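Local coordinates for protein taurine:2-oxoglutarate aminotransferase (Bifidobacterium kashiwanohense PV20-2, PDB 6JIX) that probably transfers the amino group of taurine to 2-oxoglutarate, using pyridoxal 5'-phosphate as cofactor, as a class-III aminotransferase, at residues A[38-41]-A[47-50]; A[52-57]-A[258-263]; A[125-130]-A[212-217]; A[184-189]-A[227-232]; A[237-242]-A[247-252]. One frame throughout, in Å; residues are numbered along the deposited sequence.

Contact 1: A[38-41]-A[47-50]; sequences GIYF and KRYT
F41 and Y49 form the tight side of this antiparallel beta hairpin: F41 N donates to Y49 O (3.1 Å) and Y49 N to F41 O (2.9 Å), which makes them a hydrogen-bonded pair. On their face of the sheet Y49 CB sits over the face of the F41 ring, offset toward the rim, 3.6 Å from F41 CE1, a CH-pi contact. The two rings are slid apart and barely overlap. F41 is buried between I33 and A36 of strand 33-37 and M82 and Y86 of the second subunit.

The non-hydrogen-bonded pair Y40 and T50 lies on the other face, and the looser, solvent side is where R48 lies against Y40. Here the exposed R48 side chain, bent at chi3 (87°), lays its guanidinium almost parallel to the Y40 ring, the planes 9° apart, with R48 NH1 3.2 Å from Y40 CE1. T50 CG2 lies obliquely to that ring, 3.5 Å from Y40 CE1, and runs beside the I39 side chain. The chemistry thus differs between the faces: the aromatic pair meets the second subunit through F41, while Y40 and T50 combine apolar packing with polar ends tied to Q428 and E432.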
# COMPACT_ATOMS: atom_id res chain seq x y z
N GLY A 38 -5.38 -15.10 20.57
CA GLY A 38 -5.60 -14.19 21.67
C GLY A 38 -4.48 -13.18 21.74
O GLY A 38 -4.10 -12.56 20.74
N ILE A 39 -3.92 -13.02 22.93
CA ILE A 39 -2.85 -12.06 23.16
C ILE A 39 -1.46 -12.72 23.09
O ILE A 39 -0.50 -12.16 23.62
CB ILE A 39 -3.04 -11.32 24.49
CG1 ILE A 39 -2.68 -12.25 25.65
CG2 ILE A 39 -4.46 -10.76 24.60
CD1 ILE A 39 -2.37 -11.55 26.93
N TYR A 40 -1.35 -13.91 22.49
CA TYR A 40 -0.10 -14.67 22.49
C TYR A 40 0.28 -15.09 21.07
O TYR A 40 -0.55 -15.10 20.15
CB TYR A 40 -0.19 -15.93 23.36
CG TYR A 40 -0.75 -15.67 24.73
CD1 TYR A 40 0.03 -15.10 25.73
CD2 TYR A 40 -2.08 -15.95 25.01
CE1 TYR A 40 -0.49 -14.83 26.98
CE2 TYR A 40 -2.61 -15.69 26.25
CZ TYR A 40 -1.82 -15.13 27.23
OH TYR A 40 -2.37 -14.86 28.47
N PHE A 41 1.55 -15.43 20.92
CA PHE A 41 2.03 -16.17 19.76
C PHE A 41 3.18 -17.06 20.21
O PHE A 41 3.70 -16.90 21.32
CB PHE A 41 2.42 -15.25 18.59
CG PHE A 41 3.46 -14.22 18.92
CD1 PHE A 41 4.81 -14.54 18.88
CD2 PHE A 41 3.09 -12.92 19.23
CE1 PHE A 41 5.77 -13.57 19.15
CE2 PHE A 41 4.04 -11.96 19.51
CZ PHE A 41 5.39 -12.29 19.47
N LYS A 47 7.66 -21.99 23.03
CA LYS A 47 7.69 -20.88 23.98
C LYS A 47 6.64 -19.85 23.61
O LYS A 47 6.44 -19.53 22.44
CB LYS A 47 9.07 -20.22 24.06
CG LYS A 47 9.21 -19.40 25.35
CD LYS A 47 10.12 -18.20 25.22
CE LYS A 47 10.26 -17.50 26.58
NZ LYS A 47 11.69 -17.27 26.94
N ARG A 48 5.98 -19.30 24.62
CA ARG A 48 4.86 -18.40 24.43
C ARG A 48 5.29 -16.96 24.70
O ARG A 48 5.91 -16.67 25.73
CB ARG A 48 3.71 -18.79 25.35
CG ARG A 48 2.56 -17.81 25.42
CD ARG A 48 1.63 -18.15 26.55
NE ARG A 48 2.08 -17.54 27.80
CZ ARG A 48 1.27 -17.23 28.80
NH1 ARG A 48 -0.03 -17.48 28.70
NH2 ARG A 48 1.76 -16.67 29.90
N TYR A 49 4.93 -16.06 23.79
CA TYR A 49 5.18 -14.63 23.96
C TYR A 49 3.84 -13.94 24.16
O TYR A 49 2.90 -14.16 23.39
CB TYR A 49 5.94 -14.06 22.74
CG TYR A 49 7.25 -14.80 22.54
CD1 TYR A 49 8.42 -14.39 23.19
CD2 TYR A 49 7.30 -15.95 21.76
CE1 TYR A 49 9.62 -15.10 23.04
CE2 TYR A 49 8.49 -16.67 21.60
CZ TYR A 49 9.64 -16.24 22.24
OH TYR A 49 10.80 -16.97 22.06
N THR A 50 3.76 -13.08 25.17
CA THR A 50 2.57 -12.28 25.40
C THR A 50 2.74 -11.00 24.60
O THR A 50 3.70 -10.24 24.82
CB THR A 50 2.37 -11.99 26.89
OG1 THR A 50 2.69 -13.15 27.67
CG2 THR A 50 0.93 -11.59 27.18

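Contact 2: A[52-57]-A[258-263]; sequences MSSLLV and FGRTGK. With GLU (glutamic acid), chain N.
The guanidinium of R260 meets S54 and V57 in two different ways. S54 OG lies at its edge, in the guanidinium plane, where R260 NH2 makes a weak hydrogen bond of 3.2 Å to it, 152° at the hydrogen; S54 OG also has weak hydrogen bonds with C419 O and S59 O. V57 instead approaches over a face: its CG1, anti to the backbone N (chi1 -160°), stands above the plane and toward the rim, 3.7 Å from R260 NE, and the two side chains cross at about a right angle. A water 3.2 Å from R260 NE, from which it accepts, also lies 2.8 Å from V57 O, linking the arginine to the backbone.

R260 reaches this position from the second place of a type I beta turn, G259 to G262, closed by G262 N to G259 O at 3.1 Å, in the loop that follows the sheet strand 248-252. Bends at chi2 and chi3 curl its chain, and other bonds fix the orientation of the buried head: R260 NH1 to L369 O and P420 O, R260 NH2 to N60 OD1. Within 52-57, S53 OG donates to L55 O (2.6 Å), and S53, L55 and L56 line a pocket for bound glutamate, with L56 CD2 3.3 Å from its OE1.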
# COMPACT_ATOMS: atom_id res chain seq x y z
N MET A 52 2.50 -7.80 24.16
CA MET A 52 2.25 -6.57 24.89
C MET A 52 2.35 -5.30 24.02
O MET A 52 1.98 -4.22 24.49
CB MET A 52 3.21 -6.50 26.08
CG MET A 52 2.94 -7.58 27.10
SD MET A 52 1.24 -7.52 27.72
CE MET A 52 1.33 -6.00 28.68
N SER A 53 2.79 -5.41 22.76
CA SER A 53 2.79 -4.28 21.84
C SER A 53 1.76 -4.43 20.73
O SER A 53 1.76 -3.63 19.79
CB SER A 53 4.18 -4.11 21.22
OG SER A 53 4.35 -5.06 20.17
N SER A 54 0.89 -5.44 20.82
CA SER A 54 -0.10 -5.70 19.78
C SER A 54 0.56 -5.79 18.41
O SER A 54 0.01 -5.30 17.41
CB SER A 54 -1.20 -4.65 19.79
OG SER A 54 -2.18 -5.02 20.73
N LEU A 55 1.72 -6.44 18.36
CA LEU A 55 2.62 -6.48 17.21
C LEU A 55 3.12 -5.06 16.90
O LEU A 55 3.99 -4.55 17.61
CB LEU A 55 1.96 -7.14 16.00
CG LEU A 55 1.67 -8.64 16.18
CD1 LEU A 55 1.24 -9.27 14.84
CD2 LEU A 55 2.88 -9.35 16.76
N LEU A 56 2.55 -4.38 15.90
CA LEU A 56 2.93 -2.99 15.68
C LEU A 56 1.81 -2.06 16.13
O LEU A 56 1.44 -1.12 15.40
CB LEU A 56 3.30 -2.79 14.20
CG LEU A 56 4.63 -3.50 13.88
CD1 LEU A 56 4.87 -3.79 12.38
CD2 LEU A 56 5.81 -2.74 14.51
N VAL A 57 1.30 -2.28 17.34
CA VAL A 57 0.12 -1.58 17.85
C VAL A 57 -1.00 -1.67 16.82
O VAL A 57 -1.66 -0.67 16.50
CB VAL A 57 0.44 -0.10 18.20
CG1 VAL A 57 -0.60 0.44 19.14
CG2 VAL A 57 1.81 0.03 18.83
N PHE A 258 -9.21 3.04 16.67
CA PHE A 258 -9.92 1.80 16.97
C PHE A 258 -9.66 1.31 18.40
O PHE A 258 -9.18 0.21 18.65
CB PHE A 258 -9.57 0.75 15.90
CG PHE A 258 -10.06 1.16 14.54
CD1 PHE A 258 -11.40 1.13 14.23
CD2 PHE A 258 -9.18 1.70 13.60
CE1 PHE A 258 -11.85 1.56 12.99
CE2 PHE A 258 -9.63 2.13 12.36
CZ PHE A 258 -10.96 2.06 12.05
N GLY A 259 -10.04 2.17 19.36
CA GLY A 259 -10.08 1.81 20.75
C GLY A 259 -8.78 1.92 21.49
O GLY A 259 -8.77 1.77 22.72
N ARG A 260 -7.67 2.15 20.78
CA ARG A 260 -6.35 2.19 21.40
C ARG A 260 -6.32 3.08 22.64
O ARG A 260 -5.70 2.72 23.66
CB ARG A 260 -5.33 2.66 20.36
CG ARG A 260 -3.91 2.60 20.85
CD ARG A 260 -3.73 1.39 21.73
NE ARG A 260 -3.80 0.17 20.95
CZ ARG A 260 -3.41 -1.01 21.40
NH1 ARG A 260 -2.94 -1.09 22.63
NH2 ARG A 260 -3.49 -2.08 20.62
N THR A 261 -6.99 4.23 22.60
CA THR A 261 -6.92 5.24 23.65
C THR A 261 -8.15 5.26 24.55
O THR A 261 -8.25 6.14 25.41
CB THR A 261 -6.75 6.63 23.03
OG1 THR A 261 -7.98 7.05 22.41
CG2 THR A 261 -5.57 6.64 22.01
N GLY A 262 -9.10 4.35 24.34
CA GLY A 262 -10.36 4.36 25.07
C GLY A 262 -11.51 5.00 24.33
O GLY A 262 -12.66 4.89 24.77
N LYS A 263 -11.25 5.64 23.20
CA LYS A 263 -12.27 6.17 22.31
C LYS A 263 -12.08 5.52 20.95
O LYS A 263 -11.02 4.96 20.65
CB LYS A 263 -12.16 7.71 22.21
CG LYS A 263 -12.75 8.48 23.41
CD LYS A 263 -14.05 9.19 23.02
CE LYS A 263 -14.64 9.97 24.17
NZ LYS A 263 -13.56 10.32 25.11
N GLU N . 8.73 -6.66 18.82
CA GLU N . 7.35 -6.32 18.50
C GLU N . 6.49 -7.57 18.31
O GLU N . 5.72 -7.99 19.25
CB GLU N . 7.36 -5.53 17.21
CG GLU N . 8.28 -6.20 16.21
CD GLU N . 8.45 -5.36 14.95
OE1 GLU N . 8.72 -4.15 15.15
OE2 GLU N . 8.33 -5.84 13.77
OXT GLU N . 6.55 -8.15 17.20
O HOH W 1 -3.73 0.68 17.77

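Contact 3: A[125-130]-A[212-217]; sequences KMARMV and SVAAIL
The carbonyl oxygen of A127 accepts a hydrogen bond from T131 OG1 further along its own helix, and the methyl group of A214 merely packs against it, with A127 O and A214 CB 3.6 Å apart. The contact is otherwise apolar and is carried by alanines. A127 CB points at the strand and meets A215 CB at 3.7 Å, while A214 CB sits against the helix backbone, 4.0 Å from R128 CA. R128 adds the aliphatic root of its side chain, R128 CG being 4.3 Å from A214 CB; its far end bonds through R128 NE to P134 O, just before strand 135-139.

Two consecutive strand residues turn their methyls to the helix because A214 departs from an extended conformation, with phi/psi of -76/-36°, before A215 resumes it. Such small side chains fit the close spacing: the axes of helix 125-130 and strand 213-217 approach to 7.1 Å and run roughly antiparallel, at 149°. This is a helix packed on the mixed seven-stranded sheet of the large PLP-binding domain, the fold type I core of class-III aminotransferases. Strand 213-219 lies inside that sheet, between 248-252 and 135-139, and A127 also touches L248 and I250 of the first of these.

The helix itself is regularly bonded, V130 N to M126 O measuring 2.7 Å. It lies at the dimer interface as well: M126 and M129 pack on M20 and L164 of the second subunit, and K125 NZ bonds to S146 O of that subunit.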
# COMPACT_ATOMS: atom_id res chain seq x y z
N LYS A 125 -2.72 14.40 -1.09
CA LYS A 125 -3.13 14.74 -2.45
C LYS A 125 -4.48 15.44 -2.45
O LYS A 125 -4.68 16.43 -3.16
CB LYS A 125 -3.19 13.50 -3.33
CG LYS A 125 -1.86 13.07 -3.88
CD LYS A 125 -1.91 11.66 -4.46
CE LYS A 125 -2.29 11.66 -5.92
NZ LYS A 125 -2.63 10.28 -6.37
N MET A 126 -5.42 14.93 -1.65
CA MET A 126 -6.76 15.52 -1.61
C MET A 126 -6.72 16.93 -1.02
O MET A 126 -7.39 17.84 -1.54
CB MET A 126 -7.69 14.61 -0.80
CG MET A 126 -7.80 13.18 -1.36
SD MET A 126 -9.18 12.27 -0.63
CE MET A 126 -8.38 11.23 0.57
N ALA A 127 -5.92 17.15 0.03
CA ALA A 127 -5.86 18.48 0.62
C ALA A 127 -5.30 19.49 -0.37
O ALA A 127 -5.80 20.61 -0.48
CB ALA A 127 -5.03 18.47 1.91
N ARG A 128 -4.28 19.10 -1.13
CA ARG A 128 -3.75 20.01 -2.14
C ARG A 128 -4.80 20.29 -3.22
O ARG A 128 -4.94 21.43 -3.68
CB ARG A 128 -2.47 19.42 -2.75
CG ARG A 128 -1.19 19.80 -2.02
CD ARG A 128 -0.12 18.74 -2.19
NE ARG A 128 1.15 19.13 -1.57
CZ ARG A 128 2.27 18.42 -1.63
NH1 ARG A 128 2.30 17.26 -2.28
NH2 ARG A 128 3.38 18.89 -1.05
N MET A 129 -5.56 19.26 -3.63
CA MET A 129 -6.60 19.45 -4.64
C MET A 129 -7.75 20.30 -4.10
O MET A 129 -8.24 21.20 -4.80
CB MET A 129 -7.14 18.09 -5.11
CG MET A 129 -6.40 17.48 -6.32
SD MET A 129 -7.05 15.85 -6.81
CE MET A 129 -5.98 14.74 -5.90
N VAL A 130 -8.21 20.02 -2.88
CA VAL A 130 -9.35 20.75 -2.33
C VAL A 130 -9.01 22.22 -2.10
O VAL A 130 -9.75 23.12 -2.50
CB VAL A 130 -9.84 20.09 -1.04
CG1 VAL A 130 -10.68 21.07 -0.26
CG2 VAL A 130 -10.58 18.78 -1.35
N SER A 212 -0.83 29.51 1.52
CA SER A 212 -0.18 28.47 0.74
C SER A 212 -0.13 27.12 1.45
O SER A 212 0.46 26.17 0.91
CB SER A 212 1.24 28.89 0.36
OG SER A 212 2.10 28.77 1.48
N VAL A 213 -0.72 27.01 2.64
CA VAL A 213 -0.68 25.78 3.42
C VAL A 213 -2.00 25.06 3.24
O VAL A 213 -3.04 25.55 3.70
CB VAL A 213 -0.43 26.05 4.91
CG1 VAL A 213 -0.48 24.71 5.66
CG2 VAL A 213 0.89 26.75 5.12
N ALA A 214 -1.96 23.91 2.56
CA ALA A 214 -3.18 23.15 2.31
C ALA A 214 -3.64 22.41 3.55
O ALA A 214 -4.85 22.32 3.82
CB ALA A 214 -2.96 22.15 1.18
N ALA A 215 -2.70 21.91 4.35
CA ALA A 215 -3.07 21.04 5.46
C ALA A 215 -1.95 21.01 6.50
O ALA A 215 -0.76 21.09 6.18
CB ALA A 215 -3.36 19.61 4.96
N ILE A 216 -2.37 20.87 7.75
CA ILE A 216 -1.48 20.47 8.82
C ILE A 216 -1.79 19.01 9.11
O ILE A 216 -2.95 18.66 9.38
CB ILE A 216 -1.68 21.34 10.07
CG1 ILE A 216 -1.15 22.75 9.83
CG2 ILE A 216 -0.99 20.71 11.28
CD1 ILE A 216 -1.28 23.62 11.05
N LEU A 217 -0.77 18.16 9.04
CA LEU A 217 -0.95 16.73 9.25
C LEU A 217 -0.24 16.32 10.54
O LEU A 217 0.97 16.50 10.68
CB LEU A 217 -0.39 15.96 8.05
CG LEU A 217 -0.06 14.48 8.20
CD1 LEU A 217 -1.32 13.65 8.45
CD2 LEU A 217 0.65 14.01 6.95

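Contact 4: A[184-189]-A[227-232]; sequences YTRGVD and VILPPE
R186 and P231 bring the two loop backbones closest, their CA atoms 6.8 Å apart: residues 186-188 have helical angles without regular helical bonds, whereas 227-232 turns at I228, the centre of an inverse gamma turn, and then extends through two prolines. A weak bond from L229 N to V227 O, 3.0 Å, spans that turn. The 184-189 loop, for its part, is drawn together by D189 N to T185 O at 3.0 Å and by T185 N to D189 OD2 at 3.1 Å, both weak.

Between the loops the contact is almost wholly one arginine on one leucine. The R186 chain, bent at chi3 (-48°), swings its end over to lie against L229, whose side chain sets out toward the 184-189 loop. The carbonyl of L229 lies near the guanidinium plane at its edge, but the approach of R186 NH1 to that oxygen is too close to be sound, and its detail is doubtful. The firmer polar hold on the group is a salt bridge from R186 NH2 to E363 OE2 on strand 361-367, a strand whose I367 and R365 also touch L229. P231 rests on V193 and T194 of helix 190-208, and E232 N bonds to D190 OD2.

The arrangement is loop packing at the protein surface: the lead-in to helix 190-208 meets the connection from strand 213-219 to helix 234-245, beside the three-stranded antiparallel sheet.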
# COMPACT_ATOMS: atom_id res chain seq x y z
N TYR A 184 9.65 20.17 30.96
CA TYR A 184 8.43 20.54 31.67
C TYR A 184 7.80 19.31 32.33
O TYR A 184 8.34 18.20 32.29
CB TYR A 184 7.45 21.24 30.74
CG TYR A 184 8.07 22.34 29.90
CD1 TYR A 184 8.26 23.62 30.41
CD2 TYR A 184 8.45 22.10 28.60
CE1 TYR A 184 8.82 24.63 29.64
CE2 TYR A 184 9.01 23.08 27.82
CZ TYR A 184 9.19 24.34 28.34
OH TYR A 184 9.75 25.31 27.54
N THR A 185 6.62 19.53 32.92
CA THR A 185 5.96 18.53 33.76
C THR A 185 4.46 18.50 33.46
O THR A 185 3.76 19.49 33.73
CB THR A 185 6.21 18.82 35.25
OG1 THR A 185 7.62 18.96 35.46
CG2 THR A 185 5.67 17.69 36.11
N ARG A 186 3.97 17.36 32.95
CA ARG A 186 2.60 17.27 32.44
C ARG A 186 1.55 17.73 33.45
O ARG A 186 0.46 18.15 33.07
CB ARG A 186 2.30 15.83 31.98
CG ARG A 186 1.36 15.72 30.76
CD ARG A 186 1.50 14.37 30.02
NE ARG A 186 2.91 14.03 29.76
CZ ARG A 186 3.52 14.20 28.58
NH1 ARG A 186 2.85 14.72 27.56
NH2 ARG A 186 4.81 13.88 28.42
N GLY A 187 1.83 17.64 34.74
CA GLY A 187 0.79 18.14 35.60
C GLY A 187 0.66 19.66 35.54
O GLY A 187 -0.35 20.19 35.06
N VAL A 188 1.70 20.35 35.97
CA VAL A 188 1.66 21.79 36.24
C VAL A 188 1.99 22.71 35.06
O VAL A 188 2.01 23.93 35.23
CB VAL A 188 2.59 22.07 37.44
CG1 VAL A 188 1.92 21.57 38.72
CG2 VAL A 188 3.94 21.35 37.26
N ASP A 189 2.42 22.18 33.89
CA ASP A 189 3.04 23.08 32.91
C ASP A 189 2.31 23.24 31.57
O ASP A 189 2.75 24.04 30.74
CB ASP A 189 4.47 22.61 32.63
CG ASP A 189 5.44 23.16 33.62
OD1 ASP A 189 5.15 24.27 34.15
OD2 ASP A 189 6.45 22.49 33.91
N VAL A 227 4.31 7.63 22.32
CA VAL A 227 3.05 7.95 22.98
C VAL A 227 3.20 9.31 23.65
O VAL A 227 3.01 9.45 24.86
CB VAL A 227 2.64 6.87 24.00
CG1 VAL A 227 1.20 7.06 24.44
CG2 VAL A 227 2.81 5.49 23.40
N ILE A 228 3.51 10.33 22.85
CA ILE A 228 3.83 11.66 23.38
C ILE A 228 2.51 12.40 23.51
O ILE A 228 2.08 13.13 22.61
CB ILE A 228 4.84 12.39 22.51
CG1 ILE A 228 5.97 11.44 22.10
CG2 ILE A 228 5.43 13.58 23.27
CD1 ILE A 228 6.73 11.85 20.85
N LEU A 229 1.85 12.21 24.65
CA LEU A 229 0.62 12.92 24.95
C LEU A 229 0.85 14.42 24.84
O LEU A 229 1.83 14.93 25.41
CB LEU A 229 0.14 12.56 26.36
CG LEU A 229 -0.06 11.06 26.58
CD1 LEU A 229 -0.31 10.77 28.05
CD2 LEU A 229 -1.19 10.51 25.69
N PRO A 230 0.01 15.14 24.11
CA PRO A 230 0.20 16.59 23.95
C PRO A 230 -0.18 17.34 25.21
O PRO A 230 -1.03 16.87 25.99
CB PRO A 230 -0.76 16.94 22.80
CG PRO A 230 -1.84 15.90 22.92
CD PRO A 230 -1.12 14.64 23.32
N PRO A 231 0.39 18.53 25.43
CA PRO A 231 -0.09 19.37 26.53
C PRO A 231 -1.54 19.75 26.32
O PRO A 231 -2.03 19.85 25.19
CB PRO A 231 0.83 20.61 26.46
CG PRO A 231 1.40 20.59 25.04
CD PRO A 231 1.55 19.14 24.74
N GLU A 232 -2.25 19.94 27.44
CA GLU A 232 -3.65 20.32 27.42
C GLU A 232 -3.86 21.51 26.50
O GLU A 232 -3.08 22.45 26.53
CB GLU A 232 -4.09 20.69 28.84
CG GLU A 232 -5.59 20.86 29.00
CD GLU A 232 -6.33 19.55 28.77
OE1 GLU A 232 -7.55 19.62 28.47
OE2 GLU A 232 -5.70 18.46 28.90

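Contact 5: A[237-242]-A[247-252]; sequences GVRALC and ILMICD. With PLP (pyridoxal-5'-phosphate), chain G.
M249 rises from its strand toward R239, V238 and C242, and its CB, SD and CE each meet the helix. Its CB lies over one face of the R239 guanidinium, offset toward the rim, with M249 CB 3.6 Å from R239 NH1; the same carbon is 3.9 Å from C242 SG. With CG anti to the backbone N (chi1 -175°) and the chain extended beyond it, the sulfur is carried across the arginine stem, M249 SD being 3.7 Å from R239 CD. The terminal methyl ends against valine, M249 CE to V238 CG1 measuring 3.9 Å, and the two side chains cross at about a right angle.

R239 is bent at chi2 and chi3, which brings its head back over M249. Salt bridges from R239 NH1 to D275 OD2 and from R239 NH2 to D243 OD1 fix that head. D275 OD2 also takes the M249 backbone N, so one carboxylate steadies both partners. Nearer the connection, I247 N donates to C242 O at 3.0 Å (144° at the hydrogen), and C242 SG packs 3.9 Å from I247 CG2.

At the far end of the strand, D252 OD2 lies 2.7 Å from N1 of the PLP pyridine ring, as is usual in fold type I enzymes; N120 and H144 hold the same oxygen. Helix 234-245 completes a beta-alpha-beta unit with strands 213-219 and 248-252. V238 and L241 pack on helix 190-208, while L248 and I250 point away, onto helix 116-131.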
# COMPACT_ATOMS: atom_id res chain seq x y z
N GLY A 237 -5.90 24.17 19.84
CA GLY A 237 -5.35 25.38 19.27
C GLY A 237 -4.89 25.19 17.84
O GLY A 237 -5.04 26.09 17.00
N VAL A 238 -4.33 24.02 17.53
CA VAL A 238 -4.00 23.70 16.15
C VAL A 238 -5.26 23.76 15.29
O VAL A 238 -5.27 24.37 14.22
CB VAL A 238 -3.32 22.33 16.07
CG1 VAL A 238 -3.06 21.97 14.58
CG2 VAL A 238 -2.03 22.35 16.87
N ARG A 239 -6.34 23.13 15.75
CA ARG A 239 -7.62 23.20 15.03
C ARG A 239 -8.06 24.65 14.84
O ARG A 239 -8.64 25.00 13.80
CB ARG A 239 -8.69 22.40 15.77
CG ARG A 239 -10.07 22.50 15.16
CD ARG A 239 -10.14 21.72 13.86
NE ARG A 239 -9.91 22.56 12.68
CZ ARG A 239 -10.10 22.14 11.44
NH1 ARG A 239 -10.51 20.89 11.22
NH2 ARG A 239 -9.88 22.95 10.41
N ALA A 240 -7.79 25.50 15.83
CA ALA A 240 -8.16 26.90 15.71
C ALA A 240 -7.34 27.60 14.63
O ALA A 240 -7.89 28.36 13.82
CB ALA A 240 -7.99 27.59 17.07
N LEU A 241 -6.03 27.36 14.61
CA LEU A 241 -5.20 27.98 13.57
C LEU A 241 -5.65 27.54 12.18
O LEU A 241 -5.71 28.36 11.26
CB LEU A 241 -3.72 27.66 13.78
CG LEU A 241 -3.04 28.06 15.08
CD1 LEU A 241 -1.66 27.44 15.13
CD2 LEU A 241 -2.99 29.59 15.22
N CYS A 242 -5.95 26.25 12.01
CA CYS A 242 -6.44 25.79 10.72
C CYS A 242 -7.71 26.53 10.33
O CYS A 242 -7.84 27.01 9.20
CB CYS A 242 -6.71 24.28 10.75
SG CYS A 242 -5.25 23.26 11.00
N ILE A 247 -6.80 26.20 6.50
CA ILE A 247 -5.97 25.02 6.35
C ILE A 247 -6.76 23.81 6.83
O ILE A 247 -7.37 23.85 7.91
CB ILE A 247 -4.68 25.18 7.18
CG1 ILE A 247 -3.80 26.31 6.65
CG2 ILE A 247 -3.95 23.86 7.33
CD1 ILE A 247 -2.89 26.92 7.72
N LEU A 248 -6.73 22.72 6.07
CA LEU A 248 -7.36 21.49 6.53
C LEU A 248 -6.51 20.84 7.61
O LEU A 248 -5.27 20.85 7.53
CB LEU A 248 -7.57 20.51 5.37
CG LEU A 248 -8.36 21.03 4.17
CD1 LEU A 248 -8.35 20.03 3.05
CD2 LEU A 248 -9.77 21.33 4.58
N MET A 249 -7.16 20.29 8.61
CA MET A 249 -6.48 19.52 9.65
C MET A 249 -6.67 18.05 9.35
O MET A 249 -7.80 17.59 9.13
CB MET A 249 -7.02 19.84 11.03
CG MET A 249 -6.28 19.18 12.14
SD MET A 249 -7.03 19.63 13.73
CE MET A 249 -5.72 19.17 14.86
N ILE A 250 -5.57 17.32 9.25
CA ILE A 250 -5.59 15.89 9.00
C ILE A 250 -4.98 15.21 10.21
O ILE A 250 -3.78 15.35 10.46
CB ILE A 250 -4.82 15.51 7.73
CG1 ILE A 250 -5.23 16.41 6.55
CG2 ILE A 250 -5.00 14.03 7.43
CD1 ILE A 250 -4.41 16.18 5.30
N CYS A 251 -5.78 14.42 10.92
CA CYS A 251 -5.25 13.62 12.01
C CYS A 251 -4.93 12.22 11.50
O CYS A 251 -5.72 11.62 10.76
CB CYS A 251 -6.24 13.53 13.17
SG CYS A 251 -6.51 15.06 14.03
N ASP A 252 -3.77 11.71 11.90
CA ASP A 252 -3.34 10.36 11.56
C ASP A 252 -3.76 9.43 12.70
O ASP A 252 -3.20 9.48 13.80
CB ASP A 252 -1.83 10.35 11.31
CG ASP A 252 -1.30 8.99 10.90
OD1 ASP A 252 -1.92 7.97 11.26
OD2 ASP A 252 -0.24 8.94 10.23
N1 PLP G . 1.02 6.55 10.59
C2 PLP G . 1.32 6.12 11.82
C2A PLP G . 0.89 6.92 13.04
C3 PLP G . 2.05 4.92 12.01
O3 PLP G . 2.37 4.46 13.27
C4 PLP G . 2.44 4.18 10.92
C4A PLP G . 3.24 2.86 11.17
O4A PLP G . 3.92 2.72 12.18
C5 PLP G . 2.10 4.67 9.62
C6 PLP G . 1.38 5.86 9.49
C5A PLP G . 2.53 3.85 8.35
O4P PLP G . 1.61 2.81 8.24
P PLP G . 1.93 1.54 7.28
O1P PLP G . 0.75 0.68 7.15
O2P PLP G . 2.18 1.97 5.89
O3P PLP G . 3.27 0.73 7.88

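In the fold
From the N terminus, contact 1 closes the short 40-43/48-51 hairpin, and the chain runs straight on into 52-57, whose L55 packs on F41 of contact 1. Contact 2 then closes a loop of about 200 residues by joining 52-57 to 258-263, and contacts 3, 4 and 5 all fall within that span. Contacts 3 and 4 cross, because 184-189 precedes 212-217 and 227-232 follows it. Contact 5, a local helix-to-strand return, comes after both. Contacts 3 and 5 meet in the seven-stranded sheet, I216 lying between L248 and I250. Contacts 1, 2 and 3 touch the second subunit; contact 4 links surface loops.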